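Local coordinates for mandelate racemase/muconate lactonizing protein (Alicyclobacillus acidocaldarius LAA1, PDB 3QLD) that is of unknown function but belongs to the enolase superfamily, with a mandelate racemase/muconate lactonizing-type N-terminal domain and a TIM-barrel-like C-terminal domain, at residues 43-48 against 358-363; 304-309 against 338-343; 325-328 against 333-336. All coordinates share one frame; numbering follows the deposited sequence.

Interaction 1 of 3, residues 43-48 against 358-363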
loop_
_atom_site.group_PDB
_atom_site.type_symbol
_atom_site.label_atom_id
_atom_site.label_comp_id
_atom_site.label_asym_id
_atom_site.label_seq_id
_atom_site.Cartn_x
_atom_site.Cartn_y
_atom_site.Cartn_z
ATOM N N GLU A 43 22.604 6.965 21.231
ATOM C CA GLU A 43 21.175 6.843 20.844
ATOM C C GLU A 43 20.877 7.370 19.467
ATOM O O GLU A 43 21.408 8.392 19.067
ATOM C CB GLU A 43 20.285 7.622 21.794
ATOM C CG GLU A 43 20.310 6.972 23.140
ATOM C CD GLU A 43 19.361 7.554 24.123
ATOM O OE1 GLU A 43 18.516 8.396 23.770
ATOM O OE2 GLU A 43 19.491 7.166 25.314
ATOM N N GLY A 44 19.946 6.710 18.765
ATOM C CA GLY A 44 19.332 7.345 17.617
ATOM C C GLY A 44 17.806 7.443 17.778
ATOM O O GLY A 44 17.204 6.562 18.395
ATOM N N TRP A 45 17.206 8.538 17.296
ATOM C CA TRP A 45 15.739 8.732 17.246
ATOM C C TRP A 45 15.225 8.982 15.827
ATOM O O TRP A 45 15.971 9.511 14.974
ATOM C CB TRP A 45 15.317 9.956 18.072
ATOM C CG TRP A 45 15.590 9.771 19.553
ATOM C CD1 TRP A 45 16.815 9.675 20.158
ATOM C CD2 TRP A 45 14.615 9.660 20.589
ATOM N NE1 TRP A 45 16.656 9.493 21.516
ATOM C CE2 TRP A 45 15.319 9.480 21.812
ATOM C CE3 TRP A 45 13.201 9.663 20.606
ATOM C CZ2 TRP A 45 14.666 9.354 23.048
ATOM C CZ3 TRP A 45 12.555 9.545 21.843
ATOM C CH2 TRP A 45 13.287 9.396 23.048
ATOM N N SER A 46 13.941 8.684 15.598
ATOM C CA SER A 46 13.261 9.051 14.339
ATOM C C SER A 46 11.793 9.079 14.590
ATOM O O SER A 46 11.348 8.653 15.661
ATOM C CB SER A 46 13.501 8.005 13.271
ATOM O OG SER A 46 12.888 6.795 13.658
ATOM N N GLU A 47 11.036 9.569 13.593
ATOM C CA GLU A 47 9.582 9.665 13.779
ATOM C C GLU A 47 8.931 8.885 12.682
ATOM O O GLU A 47 9.324 9.028 11.515
ATOM C CB GLU A 47 9.087 11.104 13.720
ATOM C CG GLU A 47 7.579 11.233 13.820
ATOM C CD GLU A 47 7.148 12.697 13.979
ATOM O OE1 GLU A 47 8.005 13.535 14.297
ATOM O OE2 GLU A 47 5.967 13.037 13.792
ATOM N N CYS A 48 7.999 7.994 13.033
ATOM C CA CYS A 48 7.139 7.389 11.960
ATOM C C CYS A 48 6.024 8.402 11.589
ATOM O O CYS A 48 5.289 8.812 12.477
ATOM C CB CYS A 48 6.598 6.042 12.464
ATOM S SG CYS A 48 5.505 5.298 11.174
ATOM N N ASP A 358 20.423 14.491 21.469
ATOM C CA ASP A 358 20.792 15.533 22.475
ATOM C C ASP A 358 19.794 16.671 22.592
ATOM O O ASP A 358 19.770 17.367 23.608
ATOM C CB ASP A 358 22.174 16.137 22.180
ATOM C CG ASP A 358 23.307 15.200 22.589
ATOM O OD1 ASP A 358 22.981 14.148 23.202
ATOM O OD2 ASP A 358 24.518 15.512 22.339
ATOM N N TRP A 359 18.964 16.798 21.553
ATOM C CA TRP A 359 17.961 17.794 21.414
ATOM C C TRP A 359 16.588 17.366 21.948
ATOM O O TRP A 359 15.718 18.188 22.122
ATOM C CB TRP A 359 17.816 18.167 19.936
ATOM C CG TRP A 359 18.916 18.991 19.419
ATOM C CD1 TRP A 359 20.083 19.320 20.083
ATOM C CD2 TRP A 359 19.010 19.608 18.114
ATOM N NE1 TRP A 359 20.873 20.101 19.278
ATOM C CE2 TRP A 359 20.249 20.306 18.073
ATOM C CE3 TRP A 359 18.177 19.647 16.981
ATOM C CZ2 TRP A 359 20.675 21.028 16.948
ATOM C CZ3 TRP A 359 18.616 20.377 15.832
ATOM C CH2 TRP A 359 19.846 21.054 15.836
ATOM N N VAL A 360 16.402 16.082 22.210
ATOM C CA VAL A 360 15.139 15.550 22.682
ATOM C C VAL A 360 14.839 15.847 24.155
ATOM O O VAL A 360 15.657 15.540 25.044
ATOM C CB VAL A 360 15.070 14.027 22.429
ATOM C CG1 VAL A 360 13.716 13.479 22.924
ATOM C CG2 VAL A 360 15.272 13.701 20.934
ATOM N N ASP A 361 13.661 16.413 24.399
ATOM C CA ASP A 361 13.122 16.648 25.761
ATOM C C ASP A 361 12.473 15.352 26.240
ATOM O O ASP A 361 11.333 15.023 25.844
ATOM C CB ASP A 361 12.147 17.835 25.753
ATOM C CG ASP A 361 11.607 18.210 27.169
ATOM O OD1 ASP A 361 11.670 17.384 28.082
ATOM O OD2 ASP A 361 11.097 19.333 27.337
ATOM N N ARG A 362 13.230 14.623 27.059
ATOM C CA ARG A 362 12.778 13.360 27.633
ATOM C C ARG A 362 11.526 13.521 28.450
ATOM O O ARG A 362 10.676 12.630 28.423
ATOM C CB ARG A 362 13.877 12.655 28.459
ATOM C CG ARG A 362 15.250 12.313 27.764
ATOM C CD ARG A 362 15.183 12.189 26.245
ATOM N NE ARG A 362 16.332 11.483 25.647
ATOM C CZ ARG A 362 17.397 12.096 25.114
ATOM N NH1 ARG A 362 17.487 13.431 25.122
ATOM N NH2 ARG A 362 18.375 11.376 24.570
ATOM N N ASP A 363 11.357 14.651 29.164
ATOM C CA ASP A 363 10.125 14.882 29.959
ATOM C C ASP A 363 8.893 15.061 29.087
ATOM O O ASP A 363 7.792 14.651 29.450
ATOM C CB ASP A 363 10.189 16.137 30.847
ATOM C CG ASP A 363 11.150 15.989 32.034
ATOM O OD1 ASP A 363 11.224 14.908 32.641
ATOM O OD2 ASP A 363 11.831 16.987 32.370
#
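Glu43 and Arg362 form the charged part of this contact. Arg362 NH2 donates to Glu43 OE1 at 3.1 Å in a salt bridge. The oxygen lies near the guanidinium plane, at its edge. The donor, in contrast, sits above the carboxylate, 46° out of its plane. Trp45 NE1 also donates to Glu43 OE1, again at 3.1 Å. That N-H points along the indole plane to the anti lone pair of the oxygen. Gln35 NE2 on the neighbouring strand is a third donor to OE1, which is therefore gripped by three N-H groups. Arg362 NH1 turns back to Val360 O at 2.8 Å, fixing the other end of the guanidinium. A bend at chi2 (-24°) swings the arginine chain round from the start of its helix toward the indole.

Strand 43-48 belongs to the antiparallel sheet of the N-terminal domain, pairing with strand 25-38. Residues 358-363 run from a short 3-10 turn into helix 362-368. This helix leads to strand 369-376 of that same sheet, so the contact lies where the chain returns from the barrel to the N-terminal domain.

The apolar part is a CH-pi contact. Val360 CG1 stands 4.1 Å from the centroid of the six-membered ring of Trp45, only 10° off the normal. Val360 CG2 lies over the same face, toward the rim, with CD2 of Trp45 4.1 Å away. Arg362 NE approaches Trp45 CZ2 obliquely at 3.8 Å, with guanidinium and indole nearly perpendicular. The ring of His9 also meets the indole, almost parallel to it.

Interaction 2 of 3, residues 304-309 against 338-343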
loop_
_atom_site.group_PDB
_atom_site.type_symbol
_atom_site.label_atom_id
_atom_site.label_comp_id
_atom_site.label_asym_id
_atom_site.label_seq_id
_atom_site.Cartn_x
_atom_site.Cartn_y
_atom_site.Cartn_z
ATOM N N VAL A 304 11.256 15.747 16.077
ATOM C CA VAL A 304 12.160 14.735 15.529
ATOM C C VAL A 304 12.058 14.603 14.012
ATOM O O VAL A 304 13.048 14.743 13.296
ATOM C CB VAL A 304 11.994 13.357 16.293
ATOM C CG1 VAL A 304 12.801 12.226 15.605
ATOM C CG2 VAL A 304 12.512 13.562 17.768
ATOM N N GLY A 305 10.886 14.227 13.532
ATOM C CA GLY A 305 10.550 14.306 12.106
ATOM C C GLY A 305 10.814 15.650 11.412
ATOM O O GLY A 305 11.260 15.681 10.267
ATOM N N ARG A 306 10.580 16.757 12.112
ATOM C CA ARG A 306 10.786 18.076 11.497
ATOM C C ARG A 306 12.294 18.323 11.281
ATOM O O ARG A 306 12.714 18.802 10.222
ATOM C CB ARG A 306 10.185 19.164 12.370
ATOM C CG ARG A 306 10.351 20.593 11.825
ATOM C CD ARG A 306 9.467 21.571 12.584
ATOM N NE ARG A 306 8.183 20.948 12.812
ATOM C CZ ARG A 306 7.155 21.068 11.999
ATOM N NH1 ARG A 306 7.233 21.853 10.918
ATOM N NH2 ARG A 306 6.059 20.374 12.253
ATOM N N VAL A 307 13.087 17.995 12.287
ATOM C CA VAL A 307 14.572 18.046 12.187
ATOM C C VAL A 307 15.115 17.214 11.032
ATOM O O VAL A 307 15.841 17.738 10.170
ATOM C CB VAL A 307 15.271 17.663 13.525
ATOM C CG1 VAL A 307 16.765 17.314 13.273
ATOM C CG2 VAL A 307 15.139 18.827 14.448
ATOM N N HIS A 308 14.691 15.956 10.940
ATOM C CA HIS A 308 15.085 15.068 9.818
ATOM C C HIS A 308 14.652 15.551 8.436
ATOM O O HIS A 308 15.368 15.333 7.454
ATOM C CB HIS A 308 14.578 13.624 10.066
ATOM C CG HIS A 308 15.399 12.865 11.069
ATOM N ND1 HIS A 308 15.074 11.592 11.493
ATOM C CD2 HIS A 308 16.530 13.209 11.746
ATOM C CE1 HIS A 308 15.980 11.172 12.369
ATOM N NE2 HIS A 308 16.884 12.135 12.529
ATOM N N GLY A 309 13.475 16.212 8.381
ATOM C CA GLY A 309 12.876 16.715 7.164
ATOM C C GLY A 309 13.634 17.983 6.743
ATOM O O GLY A 309 13.884 18.198 5.586
ATOM N N GLU A 338 14.597 22.780 22.790
ATOM C CA GLU A 338 14.569 24.056 22.066
ATOM C C GLU A 338 13.775 23.957 20.748
ATOM O O GLU A 338 14.266 23.283 19.813
ATOM C CB GLU A 338 16.008 24.408 21.682
ATOM C CG GLU A 338 16.889 24.749 22.910
ATOM C CD GLU A 338 16.385 26.022 23.552
ATOM O OE1 GLU A 338 16.538 27.084 22.891
ATOM O OE2 GLU A 338 15.771 25.942 24.656
ATOM N N PRO A 339 12.644 24.698 20.627
ATOM C CA PRO A 339 11.747 24.573 19.471
ATOM C C PRO A 339 12.502 24.904 18.174
ATOM O O PRO A 339 13.470 25.681 18.194
ATOM C CB PRO A 339 10.655 25.637 19.733
ATOM C CG PRO A 339 11.298 26.628 20.631
ATOM C CD PRO A 339 12.328 25.892 21.436
ATOM N N ILE A 340 12.040 24.342 17.063
ATOM C CA ILE A 340 12.524 24.739 15.750
ATOM C C ILE A 340 11.940 26.115 15.396
ATOM O O ILE A 340 10.758 26.330 15.515
ATOM C CB ILE A 340 12.223 23.649 14.646
ATOM C CG1 ILE A 340 12.918 22.296 14.961
ATOM C CG2 ILE A 340 12.537 24.170 13.226
ATOM C CD1 ILE A 340 14.436 22.310 14.977
ATOM N N ALA A 341 12.791 27.071 15.034
ATOM C CA ALA A 341 12.320 28.452 14.814
ATOM C C ALA A 341 12.991 29.068 13.600
ATOM O O ALA A 341 13.999 28.576 13.160
ATOM C CB ALA A 341 12.578 29.345 16.074
ATOM N N PHE A 342 12.432 30.156 13.080
ATOM C CA PHE A 342 13.100 30.918 12.044
ATOM C C PHE A 342 14.474 31.406 12.528
ATOM O O PHE A 342 14.587 31.874 13.673
ATOM C CB PHE A 342 12.249 32.140 11.703
ATOM C CG PHE A 342 11.022 31.855 10.855
ATOM C CD1 PHE A 342 11.073 30.991 9.749
ATOM C CD2 PHE A 342 9.814 32.504 11.136
ATOM C CE1 PHE A 342 9.937 30.767 8.942
ATOM C CE2 PHE A 342 8.676 32.284 10.350
ATOM C CZ PHE A 342 8.736 31.422 9.234
ATOM N N VAL A 343 15.508 31.253 11.700
ATOM C CA VAL A 343 16.780 31.964 11.915
ATOM C C VAL A 343 16.712 33.451 11.422
ATOM O O VAL A 343 17.405 34.346 11.951
ATOM C CB VAL A 343 17.990 31.201 11.282
ATOM C CG1 VAL A 343 17.844 31.026 9.773
ATOM C CG2 VAL A 343 19.304 31.885 11.615
#
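Arg306 brings a flat group to this contact, but it touches Ile340 with its chain and not with a guanidinium face or edge. Arg306 CD lies 4.0 Å from Ile340 CB, with Ile340 CG2 scarcely further off. The arginine and isoleucine chains run alongside each other, pointing opposite ways. The guanidinium itself is held outside the pair: NH2 donates to Glu301 O, and NH1 makes weak bonds to Gly325 O and Tyr330 OH. The bend at chi3 (-41°), about the CG-CD bond, turns the planar end away from the line of the chain, and CD meets Ile340.

Helix 303-313 follows strand 293-296 of the TIM-barrel-like domain. Residues 338-343 belong to the long irregular connection from that helix to strand 347-349. Ile340 faces the helix from this connection and also touches Ile348 on the strand, so it lies between the two.

The other branch of Ile340 meets Val307. CG1 stands beside the backbone N of its own residue (chi1 -61°). Ile340 CD1 then reaches Val307 CG2 at 3.6 Å. The valine and isoleucine side chains are roughly perpendicular. All three touching residues are buried, and Val307 also packs on Pro351.

Interaction 3 of 3, residues 325-328 against 333-336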
loop_
_atom_site.group_PDB
_atom_site.type_symbol
_atom_site.label_atom_id
_atom_site.label_comp_id
_atom_site.label_asym_id
_atom_site.label_seq_id
_atom_site.Cartn_x
_atom_site.Cartn_y
_atom_site.Cartn_z
ATOM N N GLY A 325 7.689 24.334 8.819
ATOM C CA GLY A 325 7.796 25.633 9.438
ATOM C C GLY A 325 8.137 25.517 10.911
ATOM O O GLY A 325 8.408 24.433 11.413
ATOM N N PRO A 326 8.138 26.636 11.612
ATOM C CA PRO A 326 8.540 26.574 13.039
ATOM C C PRO A 326 7.594 25.743 13.904
ATOM O O PRO A 326 6.361 25.742 13.657
ATOM C CB PRO A 326 8.491 28.045 13.474
ATOM C CG PRO A 326 8.675 28.830 12.190
ATOM C CD PRO A 326 7.822 28.011 11.191
ATOM N N SER A 327 8.169 25.061 14.920
ATOM C CA SER A 327 7.444 24.219 15.898
ATOM C C SER A 327 6.192 24.881 16.401
ATOM O O SER A 327 5.158 24.256 16.597
ATOM C CB SER A 327 8.287 24.037 17.186
ATOM O OG SER A 327 9.448 23.298 16.966
ATOM N N ASP A 328 6.331 26.166 16.692
ATOM C CA ASP A 328 5.322 26.851 17.444
ATOM C C ASP A 328 4.053 27.147 16.634
ATOM O O ASP A 328 3.039 27.498 17.221
ATOM C CB ASP A 328 5.898 28.108 18.109
ATOM C CG ASP A 328 6.306 29.196 17.106
ATOM O OD1 ASP A 328 6.060 29.064 15.883
ATOM O OD2 ASP A 328 6.898 30.213 17.561
ATOM N N GLN A 333 3.831 22.822 23.140
ATOM C CA GLN A 333 4.964 22.106 23.678
ATOM C C GLN A 333 5.258 20.910 22.761
ATOM O O GLN A 333 4.389 20.040 22.577
ATOM C CB GLN A 333 4.609 21.588 25.079
ATOM C CG GLN A 333 5.607 20.586 25.631
ATOM C CD GLN A 333 6.841 21.271 26.151
ATOM O OE1 GLN A 333 6.770 22.010 27.154
ATOM N NE2 GLN A 333 7.980 21.062 25.473
ATOM N N ASP A 334 6.478 20.892 22.233
ATOM C CA ASP A 334 7.005 19.892 21.295
ATOM C C ASP A 334 8.032 18.988 22.023
ATOM O O ASP A 334 8.268 19.159 23.219
ATOM C CB ASP A 334 7.650 20.669 20.120
ATOM C CG ASP A 334 7.816 19.837 18.838
ATOM O OD1 ASP A 334 7.627 18.632 18.891
ATOM O OD2 ASP A 334 8.195 20.406 17.776
ATOM N N VAL A 335 8.628 18.028 21.334
ATOM C CA VAL A 335 9.501 17.041 21.973
ATOM C C VAL A 335 11.003 17.402 21.978
ATOM O O VAL A 335 11.860 16.578 22.317
ATOM C CB VAL A 335 9.275 15.643 21.333
ATOM C CG1 VAL A 335 7.767 15.389 21.201
ATOM C CG2 VAL A 335 9.912 15.606 19.954
ATOM N N LEU A 336 11.301 18.647 21.654
ATOM C CA LEU A 336 12.682 19.158 21.688
ATOM C C LEU A 336 12.857 20.148 22.828
ATOM O O LEU A 336 11.931 20.830 23.187
ATOM C CB LEU A 336 13.045 19.843 20.370
ATOM C CG LEU A 336 12.867 18.984 19.087
ATOM C CD1 LEU A 336 13.285 19.851 17.894
ATOM C CD2 LEU A 336 13.745 17.750 19.179
#
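Ser327 and Asp334 meet side chain to side chain inside the long irregular connection between helix 303-313 and strand 347-349 of the TIM-barrel-like domain. The link between them is a single hydrogen bond. Ser327 OG donates to Asp334 OD2 at 3.3 Å, a long bond, on the anti lone pair of that oxygen. Ser327 CB stands 3.7 Å from Asp334 OD2. The serine hydroxyl is used twice, because it also accepts from Ile340 N, its stronger partner. The carboxylate therefore reaches the loop around Ile340 through this hydroxyl.

The tight part is small and lies around Asp334, which is buried. Asp334 OD1 receives Val335 N at 2.7 Å, with the donor 39° out of the carboxylate plane. OD1 also accepts from Gly303 N, at the start of helix 303-313. With CG anti to the backbone N (chi1 -160°), the carboxylate is carried toward Ser327. Both its oxygens are bonded, OD2 to Ser327 and OD1 toward the helix.

Away from this point the two segments separate. Leu336 CD1 stays 5.2 Å from Ser327 OG, its nearest approach to residues 325-328, and the leucine packs instead on Val307. On the solvent side Asp328 is exposed and its carboxylate leads away. Gln333, partly exposed, also points away and folds back on its own segment, where Gln333 NE2 donates to Asp334 O at 3.0 Å, in the carbonyl plane and on a lone pair.

In the fold
The three contacts lie on the same side of the chain's centre. Along the chain they are nested: interaction 3 lies inside the loop closed by interaction 2, and both lie inside that of interaction 1. The centres of interactions 2 and 3 are about 7 Å apart, and Ile340 N bonds to Ser327 OG at 2.8 Å. Interactions 1 and 3, about 13 Å apart between centres, are joined by Asp361 N to Val335 O at 2.8 Å. Interactions 1 and 2, about 12 Å apart between centres, meet where Glu47 OE1 accepts from Gly305 N at 3.1 Å. This last bond ties the N-terminal domain to helix 303-313 of the barrel.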